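Local structure of fucoxanthin chlorophyll a/c-binding protein Lhcq3 (Chaetoceros gracilis, 6L4U) at residues X[74-79]-X[180-185]. The protein probably harvests light, binding chlorophyll a, chlorophyll c1, fucoxanthin and diadinoxanthin as an antenna protein of a diatom photosystem. Residues are numbered along the deposited sequence; the frame is centred on the assembly and turned at random.
Sequences MLATTG and IAIMSF. With A86 ((3S,3'S,5R,5'R,6S,6'R,8'R)-3,5'-dihydroxy-8-oxo-6',7'-didehydro-5,5',6,6',7,8-hexahydro-5,6-epoxy-beta,beta-caroten-3'- yl acetate), chain B.
T77, whose CA lies nearest that of I182 across the two helices, shares its two branches among A181, I182 and F185. Its CG2 lies anti to the backbone N (OG1 at chi1 -59°) and meets F185 CE2 at 3.6 Å, the two side chains crossing at about a right angle. OG1 rests against the methyl of A181 and 3.8 Å from I182 CB, while its hydrogen bond goes back along its own helix to A73 O. Beside it, A76 CB packs on I182 CG1 at 3.7 Å; CG1 anti to the backbone N (chi1 -176°) points that branch at A76 CB, and CD1 beyond it lies against A76 O. The F185 ring takes T77 O at its edge, in plane, and has A181 O near the rim of one face; Y80 and F204 add further aromatic contacts. This is the crossing of helices 56-85 and 161-190, the intertwined pair at the centre of the chlorophyll a/b-binding protein fold, here with local axes 8.7 Å apart at 45°. The fucoxanthin A86 spans both helices: M74 runs its CB, CG and SD along the polyene, the T77 and A181 methyls touch it further on, and its O3 donates to S184 OG at 3.2 Å. T78 OG1 donates to M74 O at 3.1 Å, nearly along the C=O axis, and touches A86 C7. An alanine in place of T78 would probably leave M74 O with just its backbone donor from this segment and open a gap beside that carotenoid methyl.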
loop_
_atom_site.group_PDB
_atom_site.type_symbol
_atom_site.label_atom_id
_atom_site.label_comp_id
_atom_site.label_asym_id
_atom_site.label_seq_id
_atom_site.Cartn_x
_atom_site.Cartn_y
_atom_site.Cartn_z
ATOM N N MET X 74 -31.666 24.296 77.306
ATOM C CA MET X 74 -31.449 25.033 78.546
ATOM C C MET X 74 -30.491 26.191 78.324
ATOM O O MET X 74 -30.677 27.275 78.884
ATOM C CB MET X 74 -30.915 24.106 79.632
ATOM C CG MET X 74 -31.890 23.081 80.157
ATOM S SD MET X 74 -31.202 22.133 81.520
ATOM C CE MET X 74 -30.736 20.627 80.685
ATOM N N LEU X 75 -29.472 25.985 77.489
ATOM C CA LEU X 75 -28.643 27.096 77.050
ATOM C C LEU X 75 -29.392 28.023 76.109
ATOM O O LEU X 75 -29.024 29.192 75.985
ATOM C CB LEU X 75 -27.384 26.579 76.355
ATOM C CG LEU X 75 -26.393 25.755 77.173
ATOM C CD1 LEU X 75 -25.278 25.256 76.277
ATOM C CD2 LEU X 75 -25.838 26.553 78.330
ATOM N N ALA X 76 -30.440 27.533 75.451
ATOM C CA ALA X 76 -31.159 28.356 74.491
ATOM C C ALA X 76 -32.260 29.167 75.152
ATOM O O ALA X 76 -32.506 30.313 74.759
ATOM C CB ALA X 76 -31.736 27.487 73.379
ATOM N N THR X 77 -32.946 28.579 76.133
ATOM C CA THR X 77 -33.943 29.320 76.894
ATOM C C THR X 77 -33.293 30.443 77.690
ATOM O O THR X 77 -33.800 31.569 77.718
ATOM C CB THR X 77 -34.690 28.367 77.825
ATOM O OG1 THR X 77 -35.323 27.345 77.049
ATOM C CG2 THR X 77 -35.735 29.105 78.631
ATOM N N THR X 78 -32.131 30.171 78.275
ATOM C CA THR X 78 -31.443 31.177 79.072
ATOM C C THR X 78 -30.795 32.229 78.185
ATOM O O THR X 78 -30.808 33.421 78.517
ATOM C CB THR X 78 -30.423 30.483 79.971
ATOM O OG1 THR X 78 -31.123 29.588 80.840
ATOM C CG2 THR X 78 -29.644 31.472 80.812
ATOM N N GLY X 79 -30.267 31.818 77.032
ATOM C CA GLY X 79 -29.691 32.776 76.104
ATOM C C GLY X 79 -30.714 33.715 75.501
ATOM O O GLY X 79 -30.384 34.847 75.142
ATOM N N ILE X 180 -39.659 22.805 75.633
ATOM C CA ILE X 180 -40.947 23.456 75.427
ATOM C C ILE X 180 -40.785 24.970 75.463
ATOM O O ILE X 180 -41.455 25.700 74.722
ATOM C CB ILE X 180 -41.944 22.958 76.487
ATOM C CG1 ILE X 180 -42.004 21.437 76.461
ATOM C CG2 ILE X 180 -43.326 23.524 76.260
ATOM C CD1 ILE X 180 -42.858 20.864 77.532
ATOM N N ALA X 181 -39.859 25.457 76.292
ATOM C CA ALA X 181 -39.705 26.892 76.502
ATOM C C ALA X 181 -39.106 27.578 75.282
ATOM O O ALA X 181 -39.585 28.636 74.862
ATOM C CB ALA X 181 -38.841 27.143 77.734
ATOM N N ILE X 182 -38.059 26.994 74.694
ATOM C CA ILE X 182 -37.426 27.638 73.548
ATOM C C ILE X 182 -38.296 27.475 72.304
ATOM O O ILE X 182 -38.323 28.356 71.438
ATOM C CB ILE X 182 -35.987 27.105 73.356
ATOM C CG1 ILE X 182 -35.263 27.828 72.218
ATOM C CG2 ILE X 182 -35.967 25.617 73.092
ATOM C CD1 ILE X 182 -35.036 29.289 72.472
ATOM N N MET X 183 -39.073 26.390 72.222
ATOM C CA MET X 183 -40.048 26.270 71.145
ATOM C C MET X 183 -41.201 27.246 71.331
ATOM O O MET X 183 -41.840 27.637 70.351
ATOM C CB MET X 183 -40.574 24.837 71.054
ATOM C CG MET X 183 -39.631 23.857 70.369
ATOM S SD MET X 183 -38.707 24.564 68.993
ATOM C CE MET X 183 -39.965 24.613 67.721
ATOM N N SER X 184 -41.477 27.649 72.573
ATOM C CA SER X 184 -42.462 28.700 72.799
ATOM C C SER X 184 -41.905 30.070 72.452
ATOM O O SER X 184 -42.655 30.943 72.007
ATOM C CB SER X 184 -42.929 28.685 74.251
ATOM O OG SER X 184 -42.002 29.358 75.081
ATOM N N PHE X 185 -40.602 30.273 72.641
ATOM C CA PHE X 185 -40.008 31.587 72.412
ATOM C C PHE X 185 -39.914 31.896 70.927
ATOM O O PHE X 185 -40.099 33.046 70.515
ATOM C CB PHE X 185 -38.615 31.669 73.042
ATOM C CG PHE X 185 -38.604 31.688 74.553
ATOM C CD1 PHE X 185 -39.770 31.813 75.295
ATOM C CD2 PHE X 185 -37.403 31.578 75.229
ATOM C CE1 PHE X 185 -39.734 31.825 76.674
ATOM C CE2 PHE X 185 -37.365 31.593 76.604
ATOM C CZ PHE X 185 -38.529 31.713 77.328
HETATM C C A86 B . -35.789 24.629 82.845
HETATM O O A86 B . -23.562 22.553 84.042
HETATM C C1 A86 B . -35.276 25.934 82.164
HETATM C C10 A86 B . -25.392 25.006 84.378
HETATM C C11 A86 B . -25.365 23.669 84.947
HETATM C C12 A86 B . -26.635 23.042 85.456
HETATM C C13 A86 B . -24.074 22.930 85.031
HETATM C C14 A86 B . -23.358 22.627 86.512
HETATM C C15 A86 B . -23.991 21.324 87.112
HETATM C C16 A86 B . -24.698 21.445 88.458
HETATM C C17 A86 B . -23.916 20.934 89.666
HETATM C C18 A86 B . -23.486 19.560 89.463
HETATM C C19 A86 B . -22.474 19.526 88.267
HETATM C C2 A86 B . -33.909 26.268 82.089
HETATM C C20 A86 B . -23.210 20.063 86.933
HETATM C C21 A86 B . -22.017 20.180 85.906
HETATM C C22 A86 B . -25.059 22.928 88.790
HETATM C C23 A86 B . -26.008 20.683 88.359
HETATM C C24 A86 B . -36.209 26.933 81.521
HETATM C C25 A86 B . -37.475 27.318 82.029
HETATM C C26 A86 B . -38.261 28.438 81.127
HETATM C C27 A86 B . -39.660 28.461 80.952
HETATM C C28 A86 B . -40.534 27.455 81.596
HETATM C C29 A86 B . -40.280 29.615 80.025
HETATM C C3 A86 B . -32.792 25.484 82.620
HETATM C C30 A86 B . -41.728 29.710 79.855
HETATM C C31 A86 B . -43.145 29.818 79.687
HETATM C C32 A86 B . -43.964 30.782 80.578
HETATM C C33 A86 B . -45.480 30.514 80.689
HETATM C C34 A86 B . -46.166 29.822 79.497
HETATM C C35 A86 B . -45.300 28.715 78.862
HETATM C C36 A86 B . -43.894 29.206 78.492
HETATM C C37 A86 B . -43.088 27.996 77.975
HETATM C C38 A86 B . -48.591 29.866 79.584
HETATM C C39 A86 B . -49.946 29.283 80.075
HETATM C C4 A86 B . -31.547 26.123 82.567
HETATM C C40 A86 B . -43.361 30.704 82.005
HETATM C C41 A86 B . -43.725 32.219 80.047
HETATM C C5 A86 B . -30.131 25.423 83.083
HETATM C C6 A86 B . -28.944 26.049 82.671
HETATM C C7 A86 B . -28.976 27.345 81.762
HETATM C C8 A86 B . -27.510 25.459 83.069
HETATM C C9 A86 B . -26.751 25.742 84.285
HETATM O O1 A86 B . -24.403 20.333 86.096
HETATM O O2 A86 B . -22.863 19.100 90.639
HETATM O O3 A86 B . -43.998 30.158 77.464
HETATM O O4 A86 B . -47.355 29.213 79.958
HETATM O O5 A86 B . -48.584 30.831 78.917
#